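Local structure of BluB-like flavoprotein (Clostridium difficile 630, 3EO8) at residues W46-I51 with V104-K109; T108-P113 with E187-A192. The protein binds flavin mononucleotide and probably acts as an FMN-dependent oxidoreductase of the nitroreductase family. All coordinates share one frame; numbering follows the deposited sequence.

How the contacts relate
From the N terminus the chain reaches 46-51 first, an outer strand within this subunit. A largely helical excursion, including helices 54-75 and 80-93, returns it as strand 102-108, and contact 1 closes that loop. Leaving the strand through 108-113, the chain builds helices 116-121, 126-133 and 137-155, strand 159-163 and helix 170-181 before 187-192 comes back to close contact 2. The two loops neither nest nor cross; they follow one another and share Thr108 and Lys109. Strand 102-108 thus lies between 47-51 and 189-197, so the contacts tie three neighbouring strands of one antiparallel sheet together, and both touch the second subunit.

Contact 1. Residues W46-I51 with V104-K109; sequences WHFVVI and VLVFTK
Strands 47-51 and 104-108 run antiparallel, their axes 4.6 Å apart at the closest approach, as neighbours in the central sheet of a nitroreductase-family fold. Two hydrogen-bonded pairs hold them. Between Val49 and Leu105 both bonds lie in the carbonyl planes, and Val49 N points almost straight (175°) at Leu105 O over 2.8 Å. The His47-Phe107 pair is less regular: Phe107 N meets His47 O in plane at 2.8 Å, but His47 N, 3.0 Å from Phe107 O, stands above the carbonyl plane. That same Phe107 O also takes a CA-H contact from Trp46.

Both faces of the ladder pack closely. On the buried face of Phe48, Val50, Val104 and Val106, with CG beside the backbone N (chi1 -63°), the Phe48 ring is laid alongside Val106, whose CG1 comes over one ring face, 3.7 Å from CE2, as a CH-pi contact. Val104 CG1 instead sits at the ring edge, near its plane, 4.1 Å from CD2. On the opposite face Val49 CG2 approaches the Phe107 ring obliquely, 3.9 Å from CD1, and beyond it the tips of Ile51 and Leu105 cross, CD1 to CD1 at 3.8 Å. This face loosens only at His47, the one partly exposed residue among those that touch, whose NE2 bonds to Thr216 OG1 of the second subunit.

The Trp46 ring turns off the ladder, its side chain touching the FMN-binding Ser39, while helix 24-35 covers Phe48 through Ile31 and Ala34 and helix 137-155 covers Val106 through Leu142. Strand 189-197 flanks 102-108, and a strand of the second subunit pairs parallel with Phe48 to Val50 and carries the sheet across the interface.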
ATOM      1  N   TRP A  46      -4.767  -8.487   6.592  1.00 23.99           N
ATOM      2  CA  TRP A  46      -3.523  -8.361   7.337  1.00 24.15           C
ATOM      3  C   TRP A  46      -3.566  -9.169   8.620  1.00 24.83           C
ATOM      4  O   TRP A  46      -4.635  -9.312   9.216  1.00 23.18           O
ATOM      5  CB  TRP A  46      -3.261  -6.896   7.668  1.00 24.17           C
ATOM      6  CG  TRP A  46      -4.466  -6.101   8.165  1.00 24.62           C
ATOM      7  CD1 TRP A  46      -5.094  -6.200   9.368  1.00 25.99           C
ATOM      8  CD2 TRP A  46      -5.081  -5.007   7.488  1.00 24.34           C
ATOM      9  NE1 TRP A  46      -6.096  -5.257   9.459  1.00 23.50           N
ATOM     10  CE2 TRP A  46      -6.105  -4.516   8.314  1.00 24.92           C
ATOM     11  CE3 TRP A  46      -4.890  -4.421   6.232  1.00 24.43           C
ATOM     12  CZ2 TRP A  46      -6.928  -3.436   7.931  1.00 24.74           C
ATOM     13  CZ3 TRP A  46      -5.704  -3.378   5.850  1.00 23.33           C
ATOM     14  CH2 TRP A  46      -6.704  -2.880   6.709  1.00 24.06           C
ATOM     15  N   HIS A  47      -2.403  -9.696   9.015  1.00 25.40           N
ATOM     16  CA  HIS A  47      -2.230 -10.367  10.312  1.00 25.58           C
ATOM     17  C   HIS A  47      -0.801 -10.096  10.766  1.00 25.26           C
ATOM     18  O   HIS A  47       0.146 -10.372  10.042  1.00 25.53           O
ATOM     19  CB  HIS A  47      -2.476 -11.893  10.234  1.00 25.29           C
ATOM     20  CG  HIS A  47      -2.575 -12.536  11.584  1.00 24.97           C
ATOM     21  ND1 HIS A  47      -3.756 -12.608  12.286  1.00 27.73           N
ATOM     22  CD2 HIS A  47      -1.630 -13.077  12.383  1.00 25.42           C
ATOM     23  CE1 HIS A  47      -3.541 -13.194  13.450  1.00 28.99           C
ATOM     24  NE2 HIS A  47      -2.257 -13.488  13.533  1.00 25.75           N
ATOM     25  N   PHE A  48      -0.644  -9.558  11.967  1.00 25.00           N
ATOM     26  CA  PHE A  48       0.665  -9.182  12.466  1.00 25.44           C
ATOM     27  C   PHE A  48       1.176 -10.219  13.466  1.00 25.71           C
ATOM     28  O   PHE A  48       0.574 -10.392  14.533  1.00 25.93           O
ATOM     29  CB  PHE A  48       0.596  -7.795  13.151  1.00 24.93           C
ATOM     30  CG  PHE A  48       0.200  -6.698  12.213  1.00 25.65           C
ATOM     31  CD1 PHE A  48      -1.135  -6.522  11.845  1.00 26.69           C
ATOM     32  CD2 PHE A  48       1.158  -5.867  11.657  1.00 25.84           C
ATOM     33  CE1 PHE A  48      -1.492  -5.543  10.924  1.00 25.70           C
ATOM     34  CE2 PHE A  48       0.808  -4.883  10.747  1.00 27.38           C
ATOM     35  CZ  PHE A  48      -0.514  -4.719  10.373  1.00 26.10           C
ATOM     36  N   VAL A  49       2.299 -10.861  13.138  1.00 24.83           N
ATOM     37  CA  VAL A  49       2.937 -11.836  14.008  1.00 24.51           C
ATOM     38  C   VAL A  49       4.108 -11.186  14.701  1.00 24.24           C
ATOM     39  O   VAL A  49       5.071 -10.802  14.065  1.00 23.21           O
ATOM     40  CB  VAL A  49       3.406 -13.077  13.216  1.00 25.46           C
ATOM     41  CG1 VAL A  49       4.064 -14.110  14.142  1.00 25.73           C
ATOM     42  CG2 VAL A  49       2.230 -13.689  12.482  1.00 25.69           C
ATOM     43  N   VAL A  50       4.007 -11.024  16.018  1.00 24.31           N
ATOM     44  CA  VAL A  50       5.000 -10.275  16.762  1.00 23.95           C
ATOM     45  C   VAL A  50       6.026 -11.190  17.433  1.00 23.10           C
ATOM     46  O   VAL A  50       5.671 -12.043  18.258  1.00 24.00           O
ATOM     47  CB  VAL A  50       4.304  -9.455  17.846  1.00 23.79           C
ATOM     48  CG1 VAL A  50       5.342  -8.660  18.631  1.00 26.16           C
ATOM     49  CG2 VAL A  50       3.292  -8.509  17.212  1.00 22.72           C
ATOM     50  N   ILE A  51       7.300 -11.019  17.086  1.00 23.03           N
ATOM     51  CA  ILE A  51       8.344 -11.891  17.581  1.00 23.10           C
ATOM     52  C   ILE A  51       9.381 -11.126  18.356  1.00 24.56           C
ATOM     53  O   ILE A  51       9.927 -10.149  17.866  1.00 23.64           O
ATOM     54  CB  ILE A  51       9.055 -12.615  16.410  1.00 23.10           C
ATOM     55  CG1 ILE A  51       8.073 -13.474  15.653  1.00 22.61           C
ATOM     56  CG2 ILE A  51      10.196 -13.509  16.920  1.00 22.96           C
ATOM     57  CD1 ILE A  51       8.557 -13.854  14.261  1.00 22.51           C
ATOM     58  N   VAL A 104       8.387  -7.993  13.400  1.00 24.47           N
ATOM     59  CA  VAL A 104       6.981  -8.234  13.131  1.00 24.40           C
ATOM     60  C   VAL A 104       6.860  -8.791  11.718  1.00 24.37           C
ATOM     61  O   VAL A 104       7.371  -8.211  10.776  1.00 26.03           O
ATOM     62  CB  VAL A 104       6.152  -6.970  13.258  1.00 24.93           C
ATOM     63  CG1 VAL A 104       4.675  -7.312  13.098  1.00 23.94           C
ATOM     64  CG2 VAL A 104       6.441  -6.255  14.617  1.00 24.26           C
ATOM     65  N   LEU A 105       6.216  -9.933  11.561  1.00 23.48           N
ATOM     66  CA  LEU A 105       5.960 -10.465  10.253  1.00 23.80           C
ATOM     67  C   LEU A 105       4.553 -10.079   9.923  1.00 24.46           C
ATOM     68  O   LEU A 105       3.616 -10.399  10.689  1.00 25.28           O
ATOM     69  CB  LEU A 105       6.095 -11.985  10.226  1.00 23.37           C
ATOM     70  CG  LEU A 105       7.422 -12.553  10.712  1.00 24.35           C
ATOM     71  CD1 LEU A 105       7.342 -14.060  10.637  1.00 24.00           C
ATOM     72  CD2 LEU A 105       8.570 -12.021   9.934  1.00 24.10           C
ATOM     73  N   VAL A 106       4.396  -9.375   8.812  1.00 24.73           N
ATOM     74  CA  VAL A 106       3.092  -8.917   8.405  1.00 24.49           C
ATOM     75  C   VAL A 106       2.621  -9.837   7.307  1.00 24.33           C
ATOM     76  O   VAL A 106       3.145  -9.804   6.170  1.00 23.93           O
ATOM     77  CB  VAL A 106       3.089  -7.463   7.930  1.00 24.56           C
ATOM     78  CG1 VAL A 106       1.682  -7.033   7.829  1.00 27.04           C
ATOM     79  CG2 VAL A 106       3.833  -6.555   8.953  1.00 26.46           C
ATOM     80  N   PHE A 107       1.657 -10.685   7.667  1.00 24.18           N
ATOM     81  CA  PHE A 107       1.023 -11.600   6.717  1.00 23.44           C
ATOM     82  C   PHE A 107      -0.140 -10.895   6.034  1.00 23.30           C
ATOM     83  O   PHE A 107      -0.733  -9.978   6.577  1.00 23.14           O
ATOM     84  CB  PHE A 107       0.518 -12.875   7.407  1.00 23.60           C
ATOM     85  CG  PHE A 107       1.595 -13.902   7.638  1.00 23.46           C
ATOM     86  CD1 PHE A 107       2.548 -13.719   8.632  1.00 23.10           C
ATOM     87  CD2 PHE A 107       1.677 -15.029   6.843  1.00 22.88           C
ATOM     88  CE1 PHE A 107       3.547 -14.672   8.852  1.00 23.83           C
ATOM     89  CE2 PHE A 107       2.676 -15.966   7.022  1.00 24.69           C
ATOM     90  CZ  PHE A 107       3.620 -15.801   8.037  1.00 24.92           C
ATOM     91  N   THR A 108      -0.460 -11.345   4.833  1.00 22.93           N
ATOM     92  CA  THR A 108      -1.502 -10.731   4.034  1.00 23.68           C
ATOM     93  C   THR A 108      -2.112 -11.843   3.157  1.00 23.81           C
ATOM     94  O   THR A 108      -1.687 -12.994   3.216  1.00 23.96           O
ATOM     95  CB  THR A 108      -0.940  -9.545   3.205  1.00 24.13           C
ATOM     96  OG1 THR A 108      -2.015  -8.816   2.595  1.00 24.49           O
ATOM     97  CG2 THR A 108       0.062 -10.028   2.125  1.00 24.07           C
ATOM     98  N   LYS A 109      -3.157 -11.515   2.428  1.00 23.65           N
ATOM     99  CA  LYS A 109      -3.783 -12.417   1.504  1.00 24.67           C
ATOM    100  C   LYS A 109      -4.250 -11.667   0.248  1.00 25.85           C
ATOM    101  O   LYS A 109      -4.381 -10.428   0.251  1.00 25.51           O
ATOM    102  CB  LYS A 109      -4.940 -13.154   2.175  1.00 24.71           C
ATOM    103  CG  LYS A 109      -6.121 -12.280   2.598  1.00 25.59           C
ATOM    104  CD  LYS A 109      -7.310 -13.109   3.084  1.00 26.00           C
ATOM    105  CE  LYS A 109      -8.363 -12.167   3.703  1.00 28.63           C
ATOM    106  NZ  LYS A 109      -9.724 -12.753   3.894  1.00 27.96           N
TER

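Contact 2. Residues T108-P113 with E187-A192; sequences TKVYNP and EYFLGA
A single antiparallel hydrogen-bonded pair, Thr108 with Phe189, joins the two backbones here: Thr108 N gives to Phe189 O and Phe189 N to Thr108 O, each bond 2.8 Å long and nearly along its C=O axis. It lies near the end of strand 102-108, beside strand 189-197 in the nitroreductase sheet, next to a classic beta bulge that sets Gly191 and Ala192 together against Val106. Beyond Val110 the 108-113 segment leaves its partner.

Thr108 and Phe189 lie side by side. Thr108 CG2, in the crowded position between N and carbonyl carbon, touches Phe189 CE1 at 3.6 Å and rests 3.8 Å from Gly191 CA, where no side chain intervenes. Thr108 OG1 turns anti to its backbone N (chi1 -171°) and is held by Asn45 O. Over one face of the Phe189 ring stands Thr108 O, offset toward the rim, while Val110 CG2 meets the ring at CE2.

The other aromatic, Tyr188, serves as a platform for lysine. Lys109 CB sits 4.0 Å above the centre of the Tyr188 ring as a CH-pi contact, and the extended chain then runs across the ring until CE is 3.4 Å from Tyr188 OH. The carboxylate end of Glu187 comes up beside Lys109 CD, but its OE2 stays 4.1 Å from Lys109 NZ, too far for a salt bridge; its charge may still favour the protonated amine. A water instead links the polar tips, accepting from Lys109 NZ at 3.2 Å and lying 2.6 Å from Tyr188 OH, in the plane of that ring at its edge.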
ATOM      1  N   THR A 108      -0.460 -11.345   4.833  1.00 22.93           N
ATOM      2  CA  THR A 108      -1.502 -10.731   4.034  1.00 23.68           C
ATOM      3  C   THR A 108      -2.112 -11.843   3.157  1.00 23.81           C
ATOM      4  O   THR A 108      -1.687 -12.994   3.216  1.00 23.96           O
ATOM      5  CB  THR A 108      -0.940  -9.545   3.205  1.00 24.13           C
ATOM      6  OG1 THR A 108      -2.015  -8.816   2.595  1.00 24.49           O
ATOM      7  CG2 THR A 108       0.062 -10.028   2.125  1.00 24.07           C
ATOM      8  N   LYS A 109      -3.157 -11.515   2.428  1.00 23.65           N
ATOM      9  CA  LYS A 109      -3.783 -12.417   1.504  1.00 24.67           C
ATOM     10  C   LYS A 109      -4.250 -11.667   0.248  1.00 25.85           C
ATOM     11  O   LYS A 109      -4.381 -10.428   0.251  1.00 25.51           O
ATOM     12  CB  LYS A 109      -4.940 -13.154   2.175  1.00 24.71           C
ATOM     13  CG  LYS A 109      -6.121 -12.280   2.598  1.00 25.59           C
ATOM     14  CD  LYS A 109      -7.310 -13.109   3.084  1.00 26.00           C
ATOM     15  CE  LYS A 109      -8.363 -12.167   3.703  1.00 28.63           C
ATOM     16  NZ  LYS A 109      -9.724 -12.753   3.894  1.00 27.96           N
ATOM     17  N   VAL A 110      -4.473 -12.413  -0.832  1.00 26.47           N
ATOM     18  CA  VAL A 110      -4.847 -11.801  -2.099  1.00 27.67           C
ATOM     19  C   VAL A 110      -6.233 -11.183  -2.000  1.00 27.91           C
ATOM     20  O   VAL A 110      -7.122 -11.741  -1.363  1.00 29.59           O
ATOM     21  CB  VAL A 110      -4.819 -12.831  -3.272  1.00 27.90           C
ATOM     22  CG1 VAL A 110      -5.442 -12.228  -4.523  1.00 30.56           C
ATOM     23  CG2 VAL A 110      -3.416 -13.283  -3.551  1.00 30.12           C
ATOM     24  N   TYR A 111      -6.394 -10.006  -2.584  1.00 28.38           N
ATOM     25  CA  TYR A 111      -7.689  -9.338  -2.726  1.00 27.91           C
ATOM     26  C   TYR A 111      -7.998  -9.252  -4.211  1.00 27.23           C
ATOM     27  O   TYR A 111      -7.251  -8.639  -4.958  1.00 26.40           O
ATOM     28  CB  TYR A 111      -7.651  -7.946  -2.117  1.00 28.84           C
ATOM     29  CG  TYR A 111      -8.863  -7.126  -2.430  1.00 29.73           C
ATOM     30  CD1 TYR A 111     -10.121  -7.535  -2.015  1.00 30.41           C
ATOM     31  CD2 TYR A 111      -8.770  -5.937  -3.137  1.00 29.87           C
ATOM     32  CE1 TYR A 111     -11.242  -6.785  -2.309  1.00 30.10           C
ATOM     33  CE2 TYR A 111      -9.875  -5.190  -3.405  1.00 30.09           C
ATOM     34  CZ  TYR A 111     -11.124  -5.634  -2.993  1.00 30.12           C
ATOM     35  OH  TYR A 111     -12.243  -4.888  -3.292  1.00 30.68           O
ATOM     36  N   ASN A 112      -9.077  -9.911  -4.639  1.00 26.63           N
ATOM     37  CA  ASN A 112      -9.528  -9.844  -6.033  1.00 27.21           C
ATOM     38  C   ASN A 112     -10.392  -8.581  -6.161  1.00 26.91           C
ATOM     39  O   ASN A 112     -11.477  -8.513  -5.580  1.00 27.46           O
ATOM     40  CB  ASN A 112     -10.312 -11.106  -6.406  1.00 27.93           C
ATOM     41  CG  ASN A 112      -9.430 -12.336  -6.515  1.00 28.98           C
ATOM     42  OD1 ASN A 112      -8.220 -12.250  -6.821  1.00 33.31           O
ATOM     43  ND2 ASN A 112     -10.019 -13.492  -6.253  1.00 30.59           N
ATOM     44  N   PRO A 113      -9.893  -7.556  -6.871  1.00 26.06           N
ATOM     45  CA  PRO A 113     -10.512  -6.228  -6.832  1.00 27.00           C
ATOM     46  C   PRO A 113     -11.722  -6.128  -7.753  1.00 27.58           C
ATOM     47  O   PRO A 113     -12.027  -7.078  -8.454  1.00 27.73           O
ATOM     48  CB  PRO A 113      -9.379  -5.312  -7.325  1.00 26.77           C
ATOM     49  CG  PRO A 113      -8.615  -6.207  -8.304  1.00 25.90           C
ATOM     50  CD  PRO A 113      -8.704  -7.592  -7.745  1.00 26.18           C
ATOM     51  N   GLU A 187      -4.567 -19.179   4.388  1.00 29.87           N
ATOM     52  CA  GLU A 187      -4.484 -18.646   3.024  1.00 30.74           C
ATOM     53  C   GLU A 187      -3.531 -17.440   2.921  1.00 28.89           C
ATOM     54  O   GLU A 187      -3.318 -16.892   1.825  1.00 27.17           O
ATOM     55  CB  GLU A 187      -5.893 -18.261   2.517  1.00 31.44           C
ATOM     56  CG  GLU A 187      -6.456 -16.984   3.151  1.00 36.06           C
ATOM     57  CD  GLU A 187      -7.992 -16.841   3.068  1.00 36.50           C
ATOM     58  OE1 GLU A 187      -8.529 -16.830   1.924  1.00 44.47           O
ATOM     59  OE2 GLU A 187      -8.651 -16.683   4.136  1.00 43.49           O
ATOM     60  N   TYR A 188      -2.995 -17.020   4.061  1.00 26.86           N
ATOM     61  CA  TYR A 188      -2.145 -15.846   4.125  1.00 25.88           C
ATOM     62  C   TYR A 188      -0.705 -16.211   3.795  1.00 25.46           C
ATOM     63  O   TYR A 188      -0.309 -17.366   3.878  1.00 24.73           O
ATOM     64  CB  TYR A 188      -2.206 -15.181   5.491  1.00 26.10           C
ATOM     65  CG  TYR A 188      -3.507 -14.463   5.827  1.00 25.92           C
ATOM     66  CD1 TYR A 188      -4.708 -15.167   5.962  1.00 27.52           C
ATOM     67  CD2 TYR A 188      -3.523 -13.087   6.039  1.00 28.33           C
ATOM     68  CE1 TYR A 188      -5.900 -14.506   6.277  1.00 28.32           C
ATOM     69  CE2 TYR A 188      -4.703 -12.414   6.364  1.00 28.92           C
ATOM     70  CZ  TYR A 188      -5.886 -13.126   6.471  1.00 29.35           C
ATOM     71  OH  TYR A 188      -7.035 -12.427   6.801  1.00 30.23           O
ATOM     72  N   PHE A 189       0.066 -15.206   3.413  1.00 24.58           N
ATOM     73  CA  PHE A 189       1.471 -15.347   3.078  1.00 24.85           C
ATOM     74  C   PHE A 189       2.185 -14.090   3.582  1.00 24.38           C
ATOM     75  O   PHE A 189       1.552 -13.062   3.873  1.00 24.27           O
ATOM     76  CB  PHE A 189       1.658 -15.556   1.563  1.00 25.07           C
ATOM     77  CG  PHE A 189       0.899 -14.559   0.686  1.00 24.96           C
ATOM     78  CD1 PHE A 189       1.463 -13.335   0.321  1.00 24.17           C
ATOM     79  CD2 PHE A 189      -0.375 -14.851   0.217  1.00 26.20           C
ATOM     80  CE1 PHE A 189       0.740 -12.434  -0.477  1.00 24.32           C
ATOM     81  CE2 PHE A 189      -1.078 -13.968  -0.583  1.00 24.56           C
ATOM     82  CZ  PHE A 189      -0.526 -12.748  -0.926  1.00 24.34           C
ATOM     83  N   LEU A 190       3.506 -14.182   3.710  1.00 24.20           N
ATOM     84  CA  LEU A 190       4.295 -13.064   4.214  1.00 23.64           C
ATOM     85  C   LEU A 190       4.203 -11.903   3.236  1.00 23.87           C
ATOM     86  O   LEU A 190       4.463 -12.062   2.042  1.00 23.94           O
ATOM     87  CB  LEU A 190       5.732 -13.493   4.418  1.00 23.88           C
ATOM     88  CG  LEU A 190       6.610 -12.444   5.054  1.00 23.84           C
ATOM     89  CD1 LEU A 190       6.198 -12.195   6.482  1.00 22.12           C
ATOM     90  CD2 LEU A 190       8.074 -12.861   4.912  1.00 24.08           C
ATOM     91  N   GLY A 191       3.767 -10.747   3.711  1.00 22.83           N
ATOM     92  CA  GLY A 191       3.748  -9.553   2.868  1.00 23.78           C
ATOM     93  C   GLY A 191       4.961  -8.651   3.068  1.00 24.21           C
ATOM     94  O   GLY A 191       5.538  -8.129   2.112  1.00 25.38           O
ATOM     95  N   ALA A 192       5.316  -8.438   4.330  1.00 24.04           N
ATOM     96  CA  ALA A 192       6.377  -7.520   4.695  1.00 24.51           C
ATOM     97  C   ALA A 192       6.860  -7.904   6.099  1.00 24.64           C
ATOM     98  O   ALA A 192       6.169  -8.666   6.788  1.00 24.23           O
ATOM     99  CB  ALA A 192       5.875  -6.071   4.663  1.00 25.22           C
TER
HETATM  100  O   HOH W   1      -9.193 -13.851   6.862  1.00 26.83           O
HETATM  101  O   HOH W   2      -4.304 -15.461  -0.347  1.00 15.47           O